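Local coordinates for protein fatty acid CoA ligase (PDB 6SQ8) that belongs to the AMP-binding enzymes of the ANL superfamily and holds adenosine monophosphate together with 1-ethanoyl-9H-pyrido[3,4-b]indole-3-carboxylic acid, at residues R51-L56 against L68-I73; G74-G79 against A94-A99. All blocks are in the same frame, centred on the assembly; numbering follows the deposited sequence.

Interaction 1: R51-L56 against L68-I73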
loop_
_atom_site.group_PDB
_atom_site.type_symbol
_atom_site.label_atom_id
_atom_site.label_comp_id
_atom_site.label_asym_id
_atom_site.label_seq_id
_atom_site.Cartn_x
_atom_site.Cartn_y
_atom_site.Cartn_z
ATOM N N ARG A 51 -24.081 5.639 -3.874
ATOM C CA ARG A 51 -23.378 6.565 -2.973
ATOM C C ARG A 51 -22.337 5.798 -2.131
ATOM O O ARG A 51 -22.285 4.562 -2.117
ATOM C CB ARG A 51 -24.412 7.360 -2.157
ATOM C CG ARG A 51 -25.295 8.302 -2.979
ATOM C CD ARG A 51 -25.608 9.644 -2.305
ATOM N N GLY A 52 -21.464 6.559 -1.462
ATOM C CA GLY A 52 -20.381 6.010 -0.658
ATOM C C GLY A 52 -20.805 5.778 0.788
ATOM O O GLY A 52 -21.671 6.468 1.302
ATOM N N VAL A 53 -20.187 4.786 1.436
ATOM C CA VAL A 53 -20.288 4.581 2.879
ATOM C C VAL A 53 -18.896 4.768 3.493
ATOM O O VAL A 53 -18.029 3.929 3.320
ATOM C CB VAL A 53 -20.861 3.195 3.223
ATOM C CG1 VAL A 53 -20.956 3.001 4.723
ATOM C CG2 VAL A 53 -22.211 2.958 2.578
ATOM N N ALA A 54 -18.703 5.887 4.189
ATOM C CA ALA A 54 -17.454 6.186 4.889
ATOM C C ALA A 54 -17.346 5.300 6.140
ATOM O O ALA A 54 -18.275 5.222 6.923
ATOM C CB ALA A 54 -17.388 7.648 5.251
ATOM N N CYS A 55 -16.200 4.643 6.315
ATOM C CA CYS A 55 -16.028 3.690 7.357
ATOM C C CYS A 55 -14.757 3.997 8.145
ATOM O O CYS A 55 -13.665 4.108 7.578
ATOM C CB CYS A 55 -15.969 2.286 6.793
ATOM S SG CYS A 55 -17.495 1.808 5.944
ATOM N N LEU A 56 -14.936 4.131 9.465
ATOM C CA LEU A 56 -13.894 4.466 10.425
ATOM C C LEU A 56 -13.797 3.335 11.450
ATOM O O LEU A 56 -14.703 3.133 12.259
ATOM C CB LEU A 56 -14.287 5.787 11.085
ATOM C CG LEU A 56 -13.247 6.407 12.010
ATOM C CD1 LEU A 56 -12.032 6.912 11.251
ATOM C CD2 LEU A 56 -13.873 7.545 12.797
ATOM N N LEU A 68 -17.484 -5.654 2.991
ATOM C CA LEU A 68 -18.114 -6.617 2.143
ATOM C C LEU A 68 -19.609 -6.291 2.043
ATOM O O LEU A 68 -20.194 -6.369 0.965
ATOM C CB LEU A 68 -17.843 -8.000 2.745
ATOM C CG LEU A 68 -18.035 -9.199 1.829
ATOM C CD1 LEU A 68 -17.564 -8.912 0.415
ATOM C CD2 LEU A 68 -17.318 -10.409 2.393
ATOM N N ALA A 69 -20.209 -5.889 3.168
ATOM C CA ALA A 69 -21.621 -5.508 3.213
ATOM C C ALA A 69 -21.857 -4.240 2.382
ATOM O O ALA A 69 -22.765 -4.204 1.571
ATOM C CB ALA A 69 -22.069 -5.336 4.640
ATOM N N VAL A 70 -21.023 -3.217 2.568
ATOM C CA VAL A 70 -21.140 -1.982 1.810
ATOM C C VAL A 70 -21.089 -2.275 0.308
ATOM O O VAL A 70 -21.781 -1.631 -0.484
ATOM C CB VAL A 70 -20.045 -0.979 2.205
ATOM C CG1 VAL A 70 -19.922 0.161 1.190
ATOM C CG2 VAL A 70 -20.265 -0.443 3.620
ATOM N N GLN A 71 -20.242 -3.223 -0.096
ATOM C CA GLN A 71 -20.045 -3.535 -1.512
ATOM C C GLN A 71 -21.217 -4.382 -2.026
ATOM O O GLN A 71 -21.720 -4.138 -3.115
ATOM C CB GLN A 71 -18.682 -4.194 -1.720
ATOM C CG GLN A 71 -17.527 -3.190 -1.631
ATOM C CD GLN A 71 -16.174 -3.853 -1.593
ATOM O OE1 GLN A 71 -16.041 -5.014 -1.213
ATOM N NE2 GLN A 71 -15.153 -3.119 -1.999
ATOM N N ALA A 72 -21.640 -5.361 -1.225
ATOM C CA ALA A 72 -22.777 -6.235 -1.531
ATOM C C ALA A 72 -24.041 -5.413 -1.821
ATOM O O ALA A 72 -24.766 -5.732 -2.746
ATOM C CB ALA A 72 -23.014 -7.189 -0.388
ATOM N N ILE A 73 -24.280 -4.347 -1.049
ATOM C CA ILE A 73 -25.502 -3.523 -1.193
ATOM C C ILE A 73 -25.289 -2.440 -2.262
ATOM O O ILE A 73 -25.990 -1.416 -2.273
ATOM C CB ILE A 73 -25.993 -2.907 0.137
ATOM C CG1 ILE A 73 -25.111 -1.747 0.612
ATOM C CG2 ILE A 73 -26.192 -3.972 1.197
ATOM C CD1 ILE A 73 -25.786 -0.831 1.558
#
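Val53 in the strand of 51-56 and Val70 in the helix of 68-73 bring their backbones nearest, with the CA of Val53 6.7 Å from the CA of Val70. Strand and helix are consecutive elements of a beta-alpha-beta unit, so the pair illustrates how such a helix is seated on its own sheet. Both valines point their side chains at the opposing segment. Val70 sets its two methyls astride the branch point of Val53: CG2 of Val70 lies 3.7 Å from CB of Val53, while its CG1 stands 3.8 Å from that same CB. With CG1 anti to the backbone N (chi1 180°), Val53 turns this methyl to 3.7 Å from CG2 of Val70. Its other methyl, CG2, sits 3.9 Å from CG1 of Val70. Two residues on, SG of Cys55 approaches CG2 of Val70 more loosely, at 4.3 Å. All three touching residues are buried, and their contact is apolar. Past the helix end, Ile73 packs against Ala39 and Leu42 of helix 28-44, and helix 5-13 packs against Leu68. The strand itself lies between strands 76-79 and 98-103 in the parallel sheet.

Interaction 2: G74-G79 against A94-A99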
loop_
_atom_site.group_PDB
_atom_site.type_symbol
_atom_site.label_atom_id
_atom_site.label_comp_id
_atom_site.label_asym_id
_atom_site.label_seq_id
_atom_site.Cartn_x
_atom_site.Cartn_y
_atom_site.Cartn_z
ATOM N N GLY A 74 -24.332 -2.656 -3.169
ATOM C CA GLY A 74 -24.171 -1.794 -4.330
ATOM C C GLY A 74 -23.648 -0.405 -3.990
ATOM O O GLY A 74 -23.744 0.480 -4.808
ATOM N N CYS A 75 -23.031 -0.231 -2.816
ATOM C CA CYS A 75 -22.356 1.030 -2.463
ATOM C C CYS A 75 -20.836 0.914 -2.650
ATOM O O CYS A 75 -20.303 -0.180 -2.841
ATOM C CB CYS A 75 -22.689 1.421 -1.030
ATOM S SG CYS A 75 -24.407 1.969 -0.846
ATOM N N HIS A 76 -20.143 2.057 -2.612
ATOM C CA HIS A 76 -18.694 2.068 -2.675
ATOM C C HIS A 76 -18.103 2.409 -1.302
ATOM O O HIS A 76 -18.428 3.425 -0.687
ATOM C CB HIS A 76 -18.188 2.965 -3.812
ATOM C CG HIS A 76 -18.447 4.423 -3.684
ATOM N ND1 HIS A 76 -19.415 5.067 -4.440
ATOM C CD2 HIS A 76 -17.825 5.380 -2.964
ATOM C CE1 HIS A 76 -19.396 6.361 -4.168
ATOM N NE2 HIS A 76 -18.432 6.580 -3.259
ATOM N N TYR A 77 -17.217 1.521 -0.842
ATOM C CA TYR A 77 -16.506 1.650 0.412
ATOM C C TYR A 77 -15.491 2.801 0.359
ATOM O O TYR A 77 -14.703 2.912 -0.578
ATOM C CB TYR A 77 -15.775 0.343 0.694
ATOM C CG TYR A 77 -14.884 0.358 1.906
ATOM C CD1 TYR A 77 -15.394 0.113 3.171
ATOM C CD2 TYR A 77 -13.523 0.565 1.782
ATOM C CE1 TYR A 77 -14.574 0.087 4.287
ATOM C CE2 TYR A 77 -12.693 0.555 2.889
ATOM C CZ TYR A 77 -13.218 0.313 4.145
ATOM O OH TYR A 77 -12.402 0.279 5.232
ATOM N N VAL A 78 -15.522 3.637 1.398
ATOM C CA VAL A 78 -14.564 4.723 1.594
ATOM C C VAL A 78 -13.909 4.535 2.970
ATOM O O VAL A 78 -14.431 4.994 3.977
ATOM C CB VAL A 78 -15.249 6.100 1.484
ATOM C CG1 VAL A 78 -14.283 7.239 1.766
ATOM C CG2 VAL A 78 -15.929 6.283 0.138
ATOM N N GLY A 79 -12.782 3.818 2.993
ATOM C CA GLY A 79 -12.037 3.535 4.205
ATOM C C GLY A 79 -11.267 4.752 4.695
ATOM O O GLY A 79 -10.339 5.230 4.034
ATOM N N ALA A 94 -16.834 14.169 2.305
ATOM C CA ALA A 94 -17.625 15.091 1.475
ATOM C C ALA A 94 -17.464 14.741 -0.008
ATOM O O ALA A 94 -18.449 14.582 -0.727
ATOM C CB ALA A 94 -17.198 16.516 1.744
ATOM N N ALA A 95 -16.202 14.612 -0.433
ATOM C CA ALA A 95 -15.831 14.470 -1.842
ATOM C C ALA A 95 -16.304 13.127 -2.401
ATOM O O ALA A 95 -16.495 13.008 -3.608
ATOM C CB ALA A 95 -14.342 14.625 -1.997
ATOM N N ALA A 96 -16.492 12.126 -1.529
ATOM C CA ALA A 96 -16.794 10.755 -1.968
ATOM C C ALA A 96 -18.301 10.545 -2.121
ATOM O O ALA A 96 -18.722 9.450 -2.510
ATOM C CB ALA A 96 -16.225 9.764 -0.983
ATOM N N ASP A 97 -19.091 11.582 -1.806
ATOM C CA ASP A 97 -20.567 11.543 -1.846
ATOM C C ASP A 97 -21.061 10.469 -0.869
ATOM O O ASP A 97 -21.799 9.564 -1.234
ATOM C CB ASP A 97 -21.094 11.369 -3.279
ATOM C CG ASP A 97 -20.860 12.584 -4.176
ATOM O OD1 ASP A 97 -20.908 13.725 -3.661
ATOM O OD2 ASP A 97 -20.621 12.390 -5.385
ATOM N N SER A 98 -20.649 10.613 0.393
ATOM C CA SER A 98 -20.944 9.643 1.449
ATOM C C SER A 98 -22.396 9.810 1.913
ATOM O O SER A 98 -22.810 10.896 2.304
ATOM C CB SER A 98 -19.984 9.782 2.612
ATOM O OG SER A 98 -18.670 10.096 2.166
ATOM N N ALA A 99 -23.145 8.708 1.888
ATOM C CA ALA A 99 -24.519 8.673 2.365
ATOM C C ALA A 99 -24.586 8.242 3.838
ATOM O O ALA A 99 -25.671 8.233 4.435
ATOM C CB ALA A 99 -25.323 7.739 1.512
#
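The imidazole of His76 meets Ala96 with its edge: the carbonyl oxygen of Ala96 lies in the ring plane, only 6° out of it. The rings of His151 and Trp361 also meet this imidazole, each at an incline, and its ND1 is hydrogen-bonded to NE2 of His151. The oxygen belongs to a helix end closed by a Schellman motif, in which Asp97 takes a positive phi and its N bonds back to the O of Ala94 at 3.3 Å. This helix end lies beside the parallel sheet, on the face away from helix 61-72, and the chain continues into strand 98-103. NE2 of His76 donates to O of Ala96 over 3.0 Å. The bond is moderately bent at the hydrogen (148°), yet the donor lies in the carbonyl plane. A chi1 of 66° sets CG of His76 between the backbone N and the carbonyl carbon, and from there the ring extends across to the helix end although the CB does not point at it. Held through both nitrogens, the imidazole should have little freedom to turn about its CB-CG bond. Strand 155-160 adds side chains to the same buried region, with Val158 against His76 and Phe160 against Ala96. Two residues beyond the histidine, Val78 supplies the apolar half of the contact, its CG2 resting 3.7 Å from CB of Ala96.

In the fold
Interactions 1 and 2 are both buried and lie on opposite faces of one parallel sheet, their centres about 7 Å apart. Strand 52-56 runs between the outer strand 76-79 and strand 98-103, and the segments join through probable hydrogen bonds: Gly52 O to Ala99 N at 2.7 Å, and Cys55 N to Val78 O at 3.0 Å. Their chemistry differs with position. Interaction 1 seats the last turn of helix 61-72 through side chains alone, aliphatic groups and a sulfur. Interaction 2 uses the residue just past the end of helix 86-95, where a backbone carbonyl meets a side-chain donor, and so combines a polar bond with a methyl contact. Together they illustrate the two-sided packing of an alpha/beta sheet.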